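Local coordinates for protein superoxide dismutase 1 (Perkinsus marinus, PDB 2CW2) that probably detoxifies superoxide, as an iron-dependent superoxide dismutase that turns two superoxide radicals and two protons into hydrogen peroxide and oxygen, at residues T55-H58 with D59-Q63; T106-F109 with N110-P114. All blocks are in the same frame, centred on the assembly; numbering follows the deposited sequence.

Contact 1. Residues T55-H58 with D59-Q63. With FE (Fe (III) ion), chain C.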
loop_
_atom_site.group_PDB
_atom_site.type_symbol
_atom_site.label_atom_id
_atom_site.label_comp_id
_atom_site.label_asym_id
_atom_site.label_seq_id
_atom_site.Cartn_x
_atom_site.Cartn_y
_atom_site.Cartn_z
ATOM N N THR A 55 1.776 -11.535 14.436
ATOM C CA THR A 55 0.600 -12.377 14.312
ATOM C C THR A 55 -0.202 -12.017 13.071
ATOM O O THR A 55 -0.515 -12.878 12.257
ATOM C CB THR A 55 -0.244 -12.288 15.586
ATOM O OG1 THR A 55 0.562 -12.775 16.664
ATOM C CG2 THR A 55 -1.406 -13.286 15.549
ATOM N N TYR A 56 -0.534 -10.746 12.909
ATOM C CA TYR A 56 -1.301 -10.343 11.734
ATOM C C TYR A 56 -0.492 -10.490 10.441
ATOM O O TYR A 56 -0.986 -11.011 9.433
ATOM C CB TYR A 56 -1.779 -8.903 11.880
ATOM C CG TYR A 56 -3.041 -8.796 12.693
ATOM C CD1 TYR A 56 -4.280 -8.958 12.088
ATOM C CD2 TYR A 56 -2.996 -8.563 14.068
ATOM C CE1 TYR A 56 -5.446 -8.874 12.811
ATOM C CE2 TYR A 56 -4.168 -8.478 14.810
ATOM C CZ TYR A 56 -5.396 -8.638 14.164
ATOM O OH TYR A 56 -6.581 -8.570 14.868
ATOM N N HIS A 57 0.755 -10.047 10.484
ATOM C CA HIS A 57 1.568 -10.005 9.259
ATOM C C HIS A 57 1.835 -11.424 8.760
ATOM O O HIS A 57 1.700 -11.725 7.575
ATOM C CB HIS A 57 2.895 -9.219 9.457
ATOM C CG HIS A 57 3.506 -8.707 8.164
ATOM N ND1 HIS A 57 4.683 -7.984 8.125
ATOM C CD2 HIS A 57 3.087 -8.805 6.871
ATOM C CE1 HIS A 57 4.962 -7.666 6.867
ATOM N NE2 HIS A 57 4.016 -8.161 6.075
ATOM N N HIS A 58 2.223 -12.305 9.670
ATOM C CA HIS A 58 2.495 -13.674 9.271
ATOM C C HIS A 58 1.227 -14.542 9.201
ATOM O O HIS A 58 0.958 -15.162 8.166
ATOM C CB HIS A 58 3.498 -14.329 10.214
ATOM C CG HIS A 58 3.820 -15.754 9.848
ATOM N ND1 HIS A 58 3.081 -16.827 10.297
ATOM C CD2 HIS A 58 4.800 -16.274 9.073
ATOM C CE1 HIS A 58 3.602 -17.953 9.825
ATOM N NE2 HIS A 58 4.645 -17.646 9.078
ATOM N N ASP A 59 0.475 -14.603 10.305
ATOM C CA ASP A 59 -0.659 -15.532 10.401
ATOM C C ASP A 59 -1.868 -15.109 9.580
ATOM O O ASP A 59 -2.695 -15.965 9.218
ATOM C CB ASP A 59 -1.118 -15.749 11.854
ATOM C CG ASP A 59 -0.004 -16.272 12.775
ATOM O OD1 ASP A 59 1.075 -16.716 12.319
ATOM O OD2 ASP A 59 -0.143 -16.277 14.004
ATOM N N LYS A 60 -2.011 -13.815 9.299
ATOM C CA LYS A 60 -3.077 -13.387 8.393
ATOM C C LYS A 60 -2.575 -13.111 6.957
ATOM O O LYS A 60 -2.942 -13.835 6.016
ATOM C CB LYS A 60 -3.913 -12.201 8.962
ATOM C CG LYS A 60 -4.775 -12.546 10.251
ATOM C CD LYS A 60 -5.776 -13.692 10.002
ATOM C CE LYS A 60 -6.810 -13.918 11.153
ATOM N NZ LYS A 60 -6.505 -13.151 12.383
ATOM N N HIS A 61 -1.731 -12.088 6.787
ATOM C CA HIS A 61 -1.336 -11.655 5.446
ATOM C C HIS A 61 -0.558 -12.739 4.720
ATOM O O HIS A 61 -0.951 -13.173 3.638
ATOM C CB HIS A 61 -0.491 -10.371 5.506
ATOM C CG HIS A 61 -1.254 -9.164 5.957
ATOM N ND1 HIS A 61 -2.041 -8.417 5.105
ATOM C CD2 HIS A 61 -1.355 -8.576 7.172
ATOM C CE1 HIS A 61 -2.592 -7.422 5.776
ATOM N NE2 HIS A 61 -2.184 -7.490 7.028
ATOM N N HIS A 62 0.563 -13.157 5.315
ATOM C CA HIS A 62 1.448 -14.148 4.709
ATOM C C HIS A 62 0.672 -15.437 4.431
ATOM O O HIS A 62 0.659 -15.942 3.303
ATOM C CB HIS A 62 2.644 -14.429 5.639
ATOM C CG HIS A 62 3.810 -15.125 4.982
ATOM N ND1 HIS A 62 4.932 -15.502 5.695
ATOM C CD2 HIS A 62 4.032 -15.514 3.703
ATOM C CE1 HIS A 62 5.804 -16.073 4.879
ATOM N NE2 HIS A 62 5.280 -16.107 3.663
ATOM N N GLN A 63 0.041 -15.977 5.466
ATOM C CA GLN A 63 -0.667 -17.242 5.312
ATOM C C GLN A 63 -1.754 -17.169 4.257
ATOM O O GLN A 63 -1.995 -18.135 3.534
ATOM C CB GLN A 63 -1.262 -17.701 6.642
ATOM C CG GLN A 63 -2.051 -19.011 6.528
ATOM C CD GLN A 63 -1.153 -20.209 6.353
ATOM O OE1 GLN A 63 -0.294 -20.469 7.203
ATOM N NE2 GLN A 63 -1.336 -20.946 5.249
HETATM FE FE FE C . 3.846 -7.594 4.224
HETATM O O HOH W 1 3.845 -6.878 1.988
#
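T55 O accepts D59 N, four residues on, at 2.8 Å; from Y56 O onward, bonds to the fifth residue take over, a wider pi-type turn within helix 51-73, in the alpha-hairpin part of this iron/manganese superoxide dismutase. Y56 O accepts two donors, K60 N, still four residues on, from above the carbonyl plane and H61 N, five residues on, nearly straight out from the carbonyl. H57 O takes H62 N at 2.9 Å and H58 O takes Q63 N, both again with five-residue spacing.

This widened turn carries H57, whose NE2 binds the ferric iron at 1.9 Å; H105, D187 and H191 supply the other protein ligands, and a water lies 2.4 Å from FE. CB of H61 sits at the edge of the H57 ring, while the H61 ring stacks on H191 and its NE2 bonds Y194 OH of the second subunit, so this turn joins the metal site to the dimer interface.

On another side of the helix, CG of H58 is anti to the backbone N (chi1 -180°), and both ring nitrogens are bonded: NE2 to P36 O, ND1 to D59. D59 OD2 forms a salt bridge with K42. D59 OD1 receives H58 ND1 in the ring plane at 2.9 Å, nearly in line with its C-O bond, the carboxylate turned 78° from the imidazole.

Contact 2. Residues T106-F109 with N110-P114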
loop_
_atom_site.group_PDB
_atom_site.type_symbol
_atom_site.label_atom_id
_atom_site.label_comp_id
_atom_site.label_asym_id
_atom_site.label_seq_id
_atom_site.Cartn_x
_atom_site.Cartn_y
_atom_site.Cartn_z
ATOM N N THR A 106 8.450 -14.652 3.438
ATOM C CA THR A 106 9.328 -15.656 4.017
ATOM C C THR A 106 10.742 -15.086 4.138
ATOM O O THR A 106 11.417 -15.231 5.159
ATOM C CB THR A 106 9.318 -16.912 3.132
ATOM O OG1 THR A 106 8.020 -17.502 3.206
ATOM C CG2 THR A 106 10.259 -17.960 3.689
ATOM N N PHE A 107 11.183 -14.407 3.092
ATOM C CA PHE A 107 12.519 -13.827 3.089
ATOM C C PHE A 107 12.609 -12.727 4.160
ATOM O O PHE A 107 13.603 -12.638 4.902
ATOM C CB PHE A 107 12.784 -13.207 1.712
ATOM C CG PHE A 107 14.220 -12.822 1.481
ATOM C CD1 PHE A 107 15.068 -13.662 0.765
ATOM C CD2 PHE A 107 14.722 -11.626 1.962
ATOM C CE1 PHE A 107 16.388 -13.326 0.552
ATOM C CE2 PHE A 107 16.069 -11.277 1.745
ATOM C CZ PHE A 107 16.897 -12.128 1.032
ATOM N N PHE A 108 11.578 -11.893 4.225
ATOM C CA PHE A 108 11.528 -10.788 5.204
ATOM C C PHE A 108 11.648 -11.317 6.640
ATOM O O PHE A 108 12.494 -10.880 7.411
ATOM C CB PHE A 108 10.228 -9.972 5.038
ATOM C CG PHE A 108 10.080 -8.833 6.043
ATOM C CD1 PHE A 108 11.012 -7.802 6.093
ATOM C CD2 PHE A 108 8.987 -8.792 6.910
ATOM C CE1 PHE A 108 10.878 -6.765 7.007
ATOM C CE2 PHE A 108 8.836 -7.746 7.822
ATOM C CZ PHE A 108 9.794 -6.729 7.865
ATOM N N PHE A 109 10.814 -12.279 7.001
ATOM C CA PHE A 109 10.808 -12.776 8.376
ATOM C C PHE A 109 12.118 -13.519 8.715
ATOM O O PHE A 109 12.584 -13.477 9.867
ATOM C CB PHE A 109 9.572 -13.677 8.616
ATOM C CG PHE A 109 8.235 -12.945 8.530
ATOM C CD1 PHE A 109 7.185 -13.478 7.791
ATOM C CD2 PHE A 109 8.012 -11.776 9.251
ATOM C CE1 PHE A 109 5.940 -12.826 7.713
ATOM C CE2 PHE A 109 6.782 -11.107 9.170
ATOM C CZ PHE A 109 5.731 -11.647 8.394
ATOM N N ASN A 110 12.710 -14.178 7.714
ATOM C CA ASN A 110 14.030 -14.796 7.874
ATOM C C ASN A 110 15.117 -13.744 8.112
ATOM O O ASN A 110 16.126 -14.015 8.785
ATOM C CB ASN A 110 14.385 -15.638 6.635
ATOM C CG ASN A 110 13.691 -17.008 6.635
ATOM O OD1 ASN A 110 13.477 -17.638 5.569
ATOM N ND2 ASN A 110 13.379 -17.489 7.809
ATOM N N ASN A 111 14.869 -12.546 7.576
ATOM C CA ASN A 111 15.811 -11.426 7.557
ATOM C C ASN A 111 15.836 -10.654 8.862
ATOM O O ASN A 111 16.634 -9.725 9.008
ATOM C CB ASN A 111 15.438 -10.467 6.397
ATOM C CG ASN A 111 16.490 -9.436 6.121
ATOM O OD1 ASN A 111 16.494 -8.821 5.076
ATOM N ND2 ASN A 111 17.422 -9.255 7.070
ATOM N N LEU A 112 14.943 -11.002 9.792
ATOM C CA LEU A 112 14.907 -10.426 11.133
ATOM C C LEU A 112 15.315 -11.481 12.165
ATOM O O LEU A 112 15.219 -12.678 11.899
ATOM C CB LEU A 112 13.502 -9.909 11.482
ATOM C CG LEU A 112 12.740 -9.186 10.379
ATOM C CD1 LEU A 112 11.288 -8.889 10.781
ATOM C CD2 LEU A 112 13.510 -7.925 10.012
ATOM N N ALA A 113 15.765 -11.048 13.333
ATOM C CA ALA A 113 16.172 -12.007 14.369
ATOM C C ALA A 113 16.225 -11.329 15.743
ATOM O O ALA A 113 16.590 -10.166 15.853
ATOM C CB ALA A 113 17.530 -12.621 14.025
ATOM N N PRO A 114 15.848 -12.062 16.785
ATOM C CA PRO A 114 15.892 -11.527 18.155
ATOM C C PRO A 114 17.295 -11.141 18.604
ATOM O O PRO A 114 17.421 -10.225 19.422
ATOM C CB PRO A 114 15.365 -12.679 19.021
ATOM C CG PRO A 114 15.281 -13.880 18.138
ATOM C CD PRO A 114 15.353 -13.446 16.722
#
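F108 and L112 meet where helix 93-110 runs out into the loop that follows: CD1 of the leucine lies over one face of the phenyl ring in a CH-pi contact, 4.2 Å from the ring centroid and shifted toward the rim. In the phenylalanine, CG anti to the backbone N (chi1 178°) carries the ring outward from the helix, and its far end, CZ and CE2, comes near the leucine, which folds CG back to within 3.4 Å of F108 O. Y204 and Y208 of helix 201-208 pack against F108 and L112, respectively.

N111 also extends its side chain anti to the backbone N (chi1 -169°), crossing F107 with the amide turned 84° from the phenyl plane. Its OD1 approaches F107 CE2 no closer than 4.2 Å; the polar partner of that oxygen is the backbone N of N185 in strand 181-187. The F107 ring meets F216 edge-to-face. T106 and N110 run side by side, CG2 of the threonine 3.7 Å from OD1 of the asparagine.

The backbone bonds change character over the same residues. N110 N still gives a straightforward helical bond to T106 O at 3.1 Å, but N111 N bonds F108 O from well above the carbonyl plane and only weakly F107 O, and L112 N reaches F109 O in a weak bond of 3.4 Å. Y40 OH also bonds F109 O, and the F109 ring lies edge-to-face with H57. The helix thus gives way to loop with its last carbonyls drawing on shorter-range and side-chain donors, while the apolar F108-L112 contact joins helix end to loop and N111 is tied to strand 181-187 through its amide oxygen.

In the fold
The two contacts follow in series along the chain, neither nested nor crossed, and each is a local turn that closes no long loop. Contact 1 comes first, within helix 51-73; helices 77-81 and 84-90 intervene before helix 93-110, whose C-terminal end forms contact 2. Their centres are 14 Å apart, yet they touch: H62 NE2 and T106 OG1 are 3.1 Å apart, and H62 ND1 lies 3.5 Å from F109 CE1. The hairpin helices thereby meet beside the iron. From there, 55-63 reaches to the second subunit, whereas 106-114 ties the hairpin to strand 181-187 and to helices 201-208 and 214-223.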